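Local structure of putative dienelactone hydrolase (3F67) at residues Cys52-Gln57 against Asp229-Met234; Gly121-Gly126 against Ala210-Asn215. The protein is probably an ester-cleaving hydrolase of the dienelactone hydrolase family, with an alpha/beta-hydrolase fold and no established natural substrate. All blocks are in the same frame, centred on the assembly; numbering follows the deposited sequence. Where two conformers were deposited one is given.

Interaction 1 (Cys52-Gln57 against Asp229-Met234)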
ATOM      1  N   CYS A  52      -7.688   6.977  -4.202  1.00 13.29           N
ATOM      2  CA  CYS A  52      -8.846   6.411  -3.484  1.00 13.52           C
ATOM      3  C   CYS A  52     -10.106   6.649  -4.321  1.00 12.93           C
ATOM      4  O   CYS A  52     -10.962   5.765  -4.463  1.00 15.02           O
ATOM      5  CB  CYS A  52      -9.026   7.113  -2.126  1.00 12.58           C
ATOM      6  SG  CYS A  52      -7.752   6.598  -0.924  1.00 16.72           S
ATOM      7  N   ARG A  53     -10.218   7.854  -4.889  1.00 13.57           N
ATOM      8  CA  ARG A  53     -11.392   8.149  -5.719  1.00 13.10           C
ATOM      9  C   ARG A  53     -11.434   7.261  -6.988  1.00 13.75           C
ATOM     10  O   ARG A  53     -12.520   6.789  -7.372  1.00 14.80           O
ATOM     11  CB  ARG A  53     -11.415   9.625  -6.115  1.00 13.35           C
ATOM     12  CG  ARG A  53     -11.692  10.511  -4.916  1.00 12.84           C
ATOM     13  CD  ARG A  53     -11.905  11.950  -5.341  1.00 12.99           C
ATOM     14  NE  ARG A  53     -10.753  12.609  -5.982  1.00 15.34           N
ATOM     15  CZ  ARG A  53      -9.833  13.332  -5.365  1.00 17.52           C
ATOM     16  NH1 ARG A  53      -9.840  13.461  -4.037  1.00 16.51           N
ATOM     17  NH2 ARG A  53      -8.873  13.933  -6.113  1.00 15.48           N
ATOM     18  N   ARG A  54     -10.262   7.016  -7.601  1.00 14.43           N
ATOM     19  CA  ARG A  54     -10.187   6.146  -8.786  1.00 13.99           C
ATOM     20  C   ARG A  54     -10.599   4.717  -8.447  1.00 14.85           C
ATOM     21  O   ARG A  54     -11.318   4.058  -9.232  1.00 14.24           O
ATOM     22  CB  ARG A  54      -8.787   6.217  -9.420  1.00 13.28           C
ATOM     23  CG  ARG A  54      -8.554   7.586 -10.083  1.00 15.17           C
ATOM     24  CD  ARG A  54      -7.166   7.694 -10.657  1.00 14.84           C
ATOM     25  NE  ARG A  54      -6.841   6.564 -11.533  1.00 15.77           N
ATOM     26  CZ  ARG A  54      -5.607   6.198 -11.843  1.00 17.08           C
ATOM     27  NH1 ARG A  54      -4.580   6.921 -11.415  1.00 16.62           N
ATOM     28  NH2 ARG A  54      -5.405   5.145 -12.667  1.00 17.53           N
ATOM     29  N   LEU A  55     -10.197   4.252  -7.268  1.00 14.08           N
ATOM     30  CA  LEU A  55     -10.629   2.905  -6.809  1.00 14.32           C
ATOM     31  C   LEU A  55     -12.129   2.852  -6.532  1.00 14.88           C
ATOM     32  O   LEU A  55     -12.796   1.836  -6.834  1.00 15.24           O
ATOM     33  CB  LEU A  55      -9.845   2.499  -5.544  1.00 14.18           C
ATOM     34  CG  LEU A  55      -8.382   2.073  -5.830  1.00 15.73           C
ATOM     35  CD1 LEU A  55      -7.540   2.040  -4.533  1.00 17.30           C
ATOM     36  CD2 LEU A  55      -8.348   0.700  -6.527  1.00 17.04           C
ATOM     37  N   ALA A  56     -12.675   3.923  -5.961  1.00 14.83           N
ATOM     38  CA  ALA A  56     -14.125   3.986  -5.691  1.00 14.99           C
ATOM     39  C   ALA A  56     -14.935   3.944  -7.004  1.00 15.36           C
ATOM     40  O   ALA A  56     -15.986   3.335  -7.047  1.00 15.55           O
ATOM     41  CB  ALA A  56     -14.471   5.235  -4.891  1.00 14.10           C
ATOM     42  N   GLN A  57     -14.398   4.518  -8.078  1.00 15.80           N
ATOM     43  CA  GLN A  57     -15.058   4.470  -9.391  1.00 16.50           C
ATOM     44  C   GLN A  57     -15.116   3.043  -9.916  1.00 17.74           C
ATOM     45  O   GLN A  57     -15.915   2.743 -10.787  1.00 17.91           O
ATOM     46  CB  GLN A  57     -14.328   5.350 -10.389  1.00 16.89           C
ATOM     47  CG  GLN A  57     -14.401   6.791 -10.042  1.00 20.07           C
ATOM     48  CD  GLN A  57     -13.608   7.655 -11.018  1.00 24.65           C
ATOM     49  OE1 GLN A  57     -12.445   7.387 -11.297  1.00 26.81           O
ATOM     50  NE2 GLN A  57     -14.232   8.701 -11.515  1.00 28.85           N
ATOM     51  N   ASP A 229      -0.931   0.146 -17.467  1.00 14.98           N
ATOM     52  CA  ASP A 229      -0.886  -1.320 -17.437  1.00 14.88           C
ATOM     53  C   ASP A 229      -0.929  -1.840 -15.999  1.00 15.05           C
ATOM     54  O   ASP A 229      -1.654  -2.793 -15.689  1.00 14.73           O
ATOM     55  CB  ASP A 229       0.359  -1.842 -18.170  1.00 14.46           C
ATOM     56  CG  ASP A 229       0.369  -3.357 -18.271  1.00 18.52           C
ATOM     57  OD1 ASP A 229      -0.279  -3.862 -19.201  1.00 20.88           O
ATOM     58  OD2 ASP A 229       0.971  -4.047 -17.416  1.00 17.05           O
ATOM     59  N   GLY A 230      -0.134  -1.231 -15.118  1.00 13.72           N
ATOM     60  CA  GLY A 230      -0.107  -1.660 -13.691  1.00 14.14           C
ATOM     61  C   GLY A 230      -1.459  -1.510 -13.028  1.00 13.84           C
ATOM     62  O   GLY A 230      -1.923  -2.408 -12.283  1.00 14.02           O
ATOM     63  N   TRP A 231      -2.137  -0.405 -13.331  1.00 13.65           N
ATOM     64  CA  TRP A 231      -3.461  -0.172 -12.748  1.00 14.30           C
ATOM     65  C   TRP A 231      -4.433  -1.287 -13.206  1.00 14.35           C
ATOM     66  O   TRP A 231      -5.204  -1.818 -12.400  1.00 13.21           O
ATOM     67  CB  TRP A 231      -4.001   1.186 -13.192  1.00 14.74           C
ATOM     68  CG  TRP A 231      -5.183   1.664 -12.362  1.00 14.58           C
ATOM     69  CD1 TRP A 231      -6.487   1.719 -12.747  1.00 16.06           C
ATOM     70  CD2 TRP A 231      -5.125   2.218 -11.029  1.00 16.16           C
ATOM     71  NE1 TRP A 231      -7.267   2.221 -11.699  1.00 16.05           N
ATOM     72  CE2 TRP A 231      -6.455   2.545 -10.652  1.00 17.54           C
ATOM     73  CE3 TRP A 231      -4.077   2.443 -10.117  1.00 16.81           C
ATOM     74  CZ2 TRP A 231      -6.776   3.106  -9.404  1.00 17.80           C
ATOM     75  CZ3 TRP A 231      -4.386   2.980  -8.861  1.00 17.58           C
ATOM     76  CH2 TRP A 231      -5.736   3.317  -8.524  1.00 17.79           C
ATOM     77  N   GLN A 232      -4.339  -1.686 -14.484  1.00 13.88           N
ATOM     78  CA  GLN A 232      -5.238  -2.743 -14.967  1.00 14.34           C
ATOM     79  C   GLN A 232      -4.849  -4.086 -14.351  1.00 13.51           C
ATOM     80  O   GLN A 232      -5.750  -4.870 -13.999  1.00 13.34           O
ATOM     81  CB  GLN A 232      -5.219  -2.818 -16.499  1.00 15.06           C
ATOM     82  CG  GLN A 232      -5.867  -1.555 -17.176  1.00 16.85           C
ATOM     83  CD  GLN A 232      -7.283  -1.238 -16.611  1.00 22.57           C
ATOM     84  OE1 GLN A 232      -7.579  -0.096 -16.157  1.00 22.93           O
ATOM     85  NE2 GLN A 232      -8.145  -2.272 -16.571  1.00 20.87           N
ATOM     86  N   ARG A 233      -3.555  -4.314 -14.154  1.00 13.45           N
ATOM     87  CA  ARG A 233      -3.106  -5.600 -13.506  1.00 12.38           C
ATOM     88  C   ARG A 233      -3.567  -5.637 -12.063  1.00 13.35           C
ATOM     89  O   ARG A 233      -3.948  -6.684 -11.566  1.00 12.58           O
ATOM     90  CB  ARG A 233      -1.576  -5.776 -13.554  1.00 13.42           C
ATOM     91  CG  ARG A 233      -1.040  -6.154 -14.971  1.00 13.25           C
ATOM     92  CD  ARG A 233       0.471  -6.347 -14.947  1.00 13.66           C
ATOM     93  NE  ARG A 233       0.896  -6.683 -16.318  1.00 15.93           N
ATOM     94  CZ  ARG A 233       0.976  -7.913 -16.812  1.00 18.17           C
ATOM     95  NH1 ARG A 233       0.724  -8.969 -16.041  1.00 18.52           N
ATOM     96  NH2 ARG A 233       1.400  -8.082 -18.083  1.00 17.37           N
HETATM   97  N   MSE A 234      -3.553  -4.488 -11.386  1.00 13.13           N
HETATM   98  CA  MSE A 234      -4.050  -4.433 -10.000  1.00 13.47           C
HETATM   99  C   MSE A 234      -5.545  -4.785  -9.929  1.00 14.19           C
HETATM  100  O   MSE A 234      -5.980  -5.623  -9.124  1.00 14.58           O
HETATM  101  CB  MSE A 234      -3.827  -3.039  -9.414  1.00 12.21           C
HETATM  102  CG  MSE A 234      -4.377  -2.864  -7.985  1.00 14.89           C
HETATM  103 SE   MSE A 234      -4.414  -0.956  -7.540  0.90 16.02          SE
HETATM  104  CE  MSE A 234      -5.777  -0.444  -8.809  1.00 15.49           C
TER
HETATM  105  O   HOH W   1      -9.990   3.328 -11.714  1.00 22.99           O

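Interaction 2 (Gly121-Gly126 against Ala210-Asn215)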
ATOM      1  N   GLY A 121      -0.386  -0.439  -2.063  1.00 14.48           N
ATOM      2  CA  GLY A 121       0.453   0.613  -1.463  1.00 14.45           C
ATOM      3  C   GLY A 121       1.616   0.934  -2.372  1.00 14.76           C
ATOM      4  O   GLY A 121       1.995   0.113  -3.203  1.00 14.26           O
ATOM      5  N   PHE A 122       2.184   2.134  -2.196  1.00 14.38           N
ATOM      6  CA  PHE A 122       3.148   2.674  -3.162  1.00 13.81           C
ATOM      7  C   PHE A 122       4.414   3.082  -2.445  1.00 14.96           C
ATOM      8  O   PHE A 122       4.338   3.749  -1.431  1.00 16.47           O
ATOM      9  CB  PHE A 122       2.539   3.921  -3.859  1.00 14.22           C
ATOM     10  CG  PHE A 122       1.253   3.603  -4.559  1.00 15.24           C
ATOM     11  CD1 PHE A 122       1.259   3.243  -5.905  1.00 15.43           C
ATOM     12  CD2 PHE A 122       0.050   3.609  -3.833  1.00 17.13           C
ATOM     13  CE1 PHE A 122       0.017   2.878  -6.568  1.00 16.20           C
ATOM     14  CE2 PHE A 122      -1.155   3.217  -4.446  1.00 16.68           C
ATOM     15  CZ  PHE A 122      -1.163   2.864  -5.807  1.00 14.22           C
ATOM     16  N   CYS A 123       5.548   2.663  -2.991  0.50 15.48           N
ATOM     17  CA  CYS A 123       6.830   3.131  -2.514  0.50 16.82           C
ATOM     18  C   CYS A 123       7.048   2.639  -1.072  0.50 16.23           C
ATOM     19  O   CYS A 123       7.045   1.416  -0.848  0.50 15.70           O
ATOM     20  CB  CYS A 123       6.883   4.649  -2.644  0.50 17.70           C
ATOM     21  SG  CYS A 123       8.505   5.132  -2.427  0.50 23.29           S
ATOM     22  N   TRP A 124       7.199   3.546  -0.100  1.00 15.31           N
ATOM     23  CA  TRP A 124       7.217   3.138   1.339  1.00 15.15           C
ATOM     24  C   TRP A 124       6.026   2.195   1.635  1.00 15.22           C
ATOM     25  O   TRP A 124       6.150   1.139   2.312  1.00 14.71           O
ATOM     26  CB  TRP A 124       7.153   4.391   2.243  1.00 15.11           C
ATOM     27  CG  TRP A 124       7.116   4.089   3.708  1.00 14.98           C
ATOM     28  CD1 TRP A 124       8.201   3.902   4.549  1.00 15.36           C
ATOM     29  CD2 TRP A 124       5.952   3.916   4.498  1.00 16.30           C
ATOM     30  NE1 TRP A 124       7.761   3.632   5.845  1.00 15.04           N
ATOM     31  CE2 TRP A 124       6.381   3.667   5.837  1.00 14.94           C
ATOM     32  CE3 TRP A 124       4.563   4.025   4.223  1.00 14.37           C
ATOM     33  CZ2 TRP A 124       5.466   3.465   6.890  1.00 16.67           C
ATOM     34  CZ3 TRP A 124       3.645   3.821   5.284  1.00 16.24           C
ATOM     35  CH2 TRP A 124       4.108   3.546   6.581  1.00 16.66           C
ATOM     36  N   GLY A 125       4.870   2.582   1.094  1.00 13.93           N
ATOM     37  CA  GLY A 125       3.634   1.826   1.246  1.00 13.95           C
ATOM     38  C   GLY A 125       3.598   0.465   0.557  1.00 14.45           C
ATOM     39  O   GLY A 125       2.846  -0.431   0.991  1.00 15.73           O
ATOM     40  N   GLY A 126       4.423   0.309  -0.473  1.00 14.74           N
ATOM     41  CA  GLY A 126       4.526  -0.975  -1.181  1.00 13.91           C
ATOM     42  C   GLY A 126       5.302  -1.957  -0.330  1.00 13.46           C
ATOM     43  O   GLY A 126       4.975  -3.135  -0.330  1.00 13.76           O
ATOM     44  N   ALA A 210      10.267   1.798 -16.847  1.00 17.73           N
ATOM     45  CA  ALA A 210       9.785   2.583 -15.709  1.00 17.88           C
ATOM     46  C   ALA A 210      10.823   2.756 -14.618  1.00 17.80           C
ATOM     47  O   ALA A 210      11.563   1.836 -14.313  1.00 17.85           O
ATOM     48  CB  ALA A 210       8.549   1.890 -15.098  1.00 17.11           C
ATOM     49  N   ASP A 211      10.797   3.912 -13.975  1.00 19.03           N
ATOM     50  CA  ASP A 211      11.634   4.185 -12.805  1.00 19.36           C
ATOM     51  C   ASP A 211      10.801   3.919 -11.559  1.00 20.17           C
ATOM     52  O   ASP A 211       9.649   3.404 -11.649  1.00 19.67           O
ATOM     53  CB  ASP A 211      12.021   5.672 -12.853  1.00 20.61           C
ATOM     54  CG  ASP A 211      13.269   6.009 -12.052  1.00 23.54           C
ATOM     55  OD1 ASP A 211      13.663   5.284 -11.106  1.00 21.80           O
ATOM     56  OD2 ASP A 211      13.860   7.061 -12.402  1.00 27.60           O
ATOM     57  N   HIS A 212      11.356   4.260 -10.393  1.00 19.09           N
ATOM     58  CA  HIS A 212      10.583   4.301  -9.147  1.00 19.03           C
ATOM     59  C   HIS A 212       9.421   5.277  -9.304  1.00 18.48           C
ATOM     60  O   HIS A 212       9.516   6.237 -10.073  1.00 18.45           O
ATOM     61  CB  HIS A 212      11.487   4.783  -7.978  1.00 19.79           C
ATOM     62  CG  HIS A 212      10.909   4.500  -6.619  1.00 20.91           C
ATOM     63  ND1 HIS A 212      10.924   3.240  -6.041  1.00 21.60           N
ATOM     64  CD2 HIS A 212      10.271   5.309  -5.739  1.00 22.06           C
ATOM     65  CE1 HIS A 212      10.352   3.297  -4.850  1.00 20.14           C
ATOM     66  NE2 HIS A 212       9.934   4.538  -4.648  1.00 22.41           N
ATOM     67  N   ALA A 213       8.304   5.012  -8.614  1.00 17.78           N
ATOM     68  CA  ALA A 213       7.183   5.970  -8.552  1.00 17.51           C
ATOM     69  C   ALA A 213       6.594   6.262  -9.943  1.00 16.76           C
ATOM     70  O   ALA A 213       6.169   7.387 -10.263  1.00 18.15           O
ATOM     71  CB  ALA A 213       7.594   7.284  -7.832  1.00 17.17           C
ATOM     72  N   PHE A 214       6.518   5.220 -10.749  1.00 16.44           N
ATOM     73  CA  PHE A 214       6.044   5.427 -12.126  1.00 14.93           C
ATOM     74  C   PHE A 214       4.537   5.654 -12.249  1.00 15.13           C
ATOM     75  O   PHE A 214       4.050   6.032 -13.307  1.00 14.17           O
ATOM     76  CB  PHE A 214       6.537   4.298 -13.065  1.00 14.80           C
ATOM     77  CG  PHE A 214       5.946   2.934 -12.774  1.00 13.34           C
ATOM     78  CD1 PHE A 214       4.634   2.608 -13.211  1.00 14.45           C
ATOM     79  CD2 PHE A 214       6.708   1.952 -12.132  1.00 15.10           C
ATOM     80  CE1 PHE A 214       4.120   1.323 -12.970  1.00 14.76           C
ATOM     81  CE2 PHE A 214       6.185   0.650 -11.885  1.00 13.53           C
ATOM     82  CZ  PHE A 214       4.896   0.353 -12.308  1.00 13.43           C
ATOM     83  N   ASN A 215       3.794   5.377 -11.176  1.00 14.72           N
ATOM     84  CA  ASN A 215       2.389   5.710 -11.160  1.00 14.51           C
ATOM     85  C   ASN A 215       2.074   7.111 -10.645  1.00 15.79           C
ATOM     86  O   ASN A 215       0.907   7.522 -10.633  1.00 16.22           O
ATOM     87  CB  ASN A 215       1.667   4.669 -10.286  1.00 13.04           C
ATOM     88  CG  ASN A 215       0.167   4.689 -10.483  1.00 13.11           C
ATOM     89  OD1 ASN A 215      -0.335   4.530 -11.613  1.00 14.53           O
ATOM     90  ND2 ASN A 215      -0.576   4.905  -9.385  1.00 14.53           N
TER

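Interaction 1 (Cys52-Gln57 against Asp229-Met234)
R54 lays its guanidinium over the indole of W231 in a cation-pi contact: CZ of R54 stands 4.0 Å from the centroid of the six-membered ring of W231 and 14° off the ring normal. The two planes are inclined by 33°, so this is a tilted cover and not a flat stack. NH2 of R54 makes the closest approach, 3.4 Å from CD2 of W231, and lies over the five-membered ring while CZ stands above the six-membered one. A bend at chi3 folds the arginine chain back over the ring, while its CB rests 3.7 Å from CZ2 of W231.

The opposite face of the indole is taken by selenomethionine M234, whose methyl CE lies over the ring centre. The same methyl touches L55, with CD2 of L55 3.6 Å from CE of M234, and CG of L55 meets CH2 of W231 at an oblique angle. The indole thus spans most of the gap between the helices, whose short segments pass no nearer than 12.7 Å axis to axis and cross at -52°. W231 sets CG anti to its backbone N, which carries the ring across this distance. Beneath, L55 packs on strand 32-38 and M234 on strand 141-145, placing both helices on one side of the central sheet.

A water in the indole plane accepts from NE1 of W231 and donates to the carbonyl O of R54, giving the polar edge of the ring an indirect link to the other helix. Chemically, the contact grades from apolar near the sheet to cationic farther out: a methyl and leucine carbons on one side, a guanidinium on the other. The indole pi face probably offers the arginine charge modest electrostatic stabilisation.

Interaction 2 (Gly121-Gly126 against Ala210-Asn215)
C123 and A213 mark the closest backbone approach between 121-126 and 210-215, their CA atoms 6.7 Å apart. The first segment turns sharply from strand 116-122 into helix 124-133, with C123 at the N-cap position and in a strained conformation (phi 65°). Backbone bonds from G125 N to F122 O and from G126 N to C123 O close the turn. G121 lies tight against the carbonyl O of G125, and both positions are glycine. The G-x-C-x-G turn matches a nucleophile elbow, as in alpha/beta hydrolases. The facing segment, 210-215, has no regular structure; A213 takes a positive phi there.

At the elbow tip SG of C123 comes edge-on to the imidazole of H212, in the ring plane and 2.7 Å from NE2. That short distance belongs to one of two conformers modelled for C123, so its exact value is doubtful. The 87° between the ring normal and the line to SG confirms that the sulfur meets the edge. H212 holds CG anti to its backbone N, which extends the ring toward the sulfur. Its other nitrogen, ND1, is hydrogen-bonded to OD2 of D180. The geometry is consistent with a Cys-His-Asp catalytic triad, as in dienelactone hydrolases, with D180 positioning the histidine. At the base of H212 its backbone N donates to OD1 of D211 at 2.6 Å.

A second, deeper contact pairs F122 with N215: ND2 of N215 lies 3.5 Å from CE1 of F122, and the amide and ring planes differ by just 13°.

L51 of helix 46-57 touches both F122 and N215, while A227 of helix 224-238 packs on N215. Backbone bonds join G121 to V143 and W145 of strand 141-145, and F122 to V38 of strand 32-38, seating the elbow between two parallel neighbours.

In the fold
The centres of interactions 1 and 2 lie 14 Å apart, with nearest atoms about 4 Å apart but not touching. Along the chain the order is 52-57, 121-126, 210-215, 229-234, so both segments of interaction 2 fall between those of interaction 1. Interaction 1 joins helices 46-57 and 224-238 on one side of the central mixed sheet; interaction 2 joins the end of strand 116-122 to the loop preceding helix 224-238. L51, on the first of these helices, reaches F122 and N215, while W145 meets both F122 and W231. The helix pair therefore borders the probable catalytic centre of this alpha/beta-hydrolase fold.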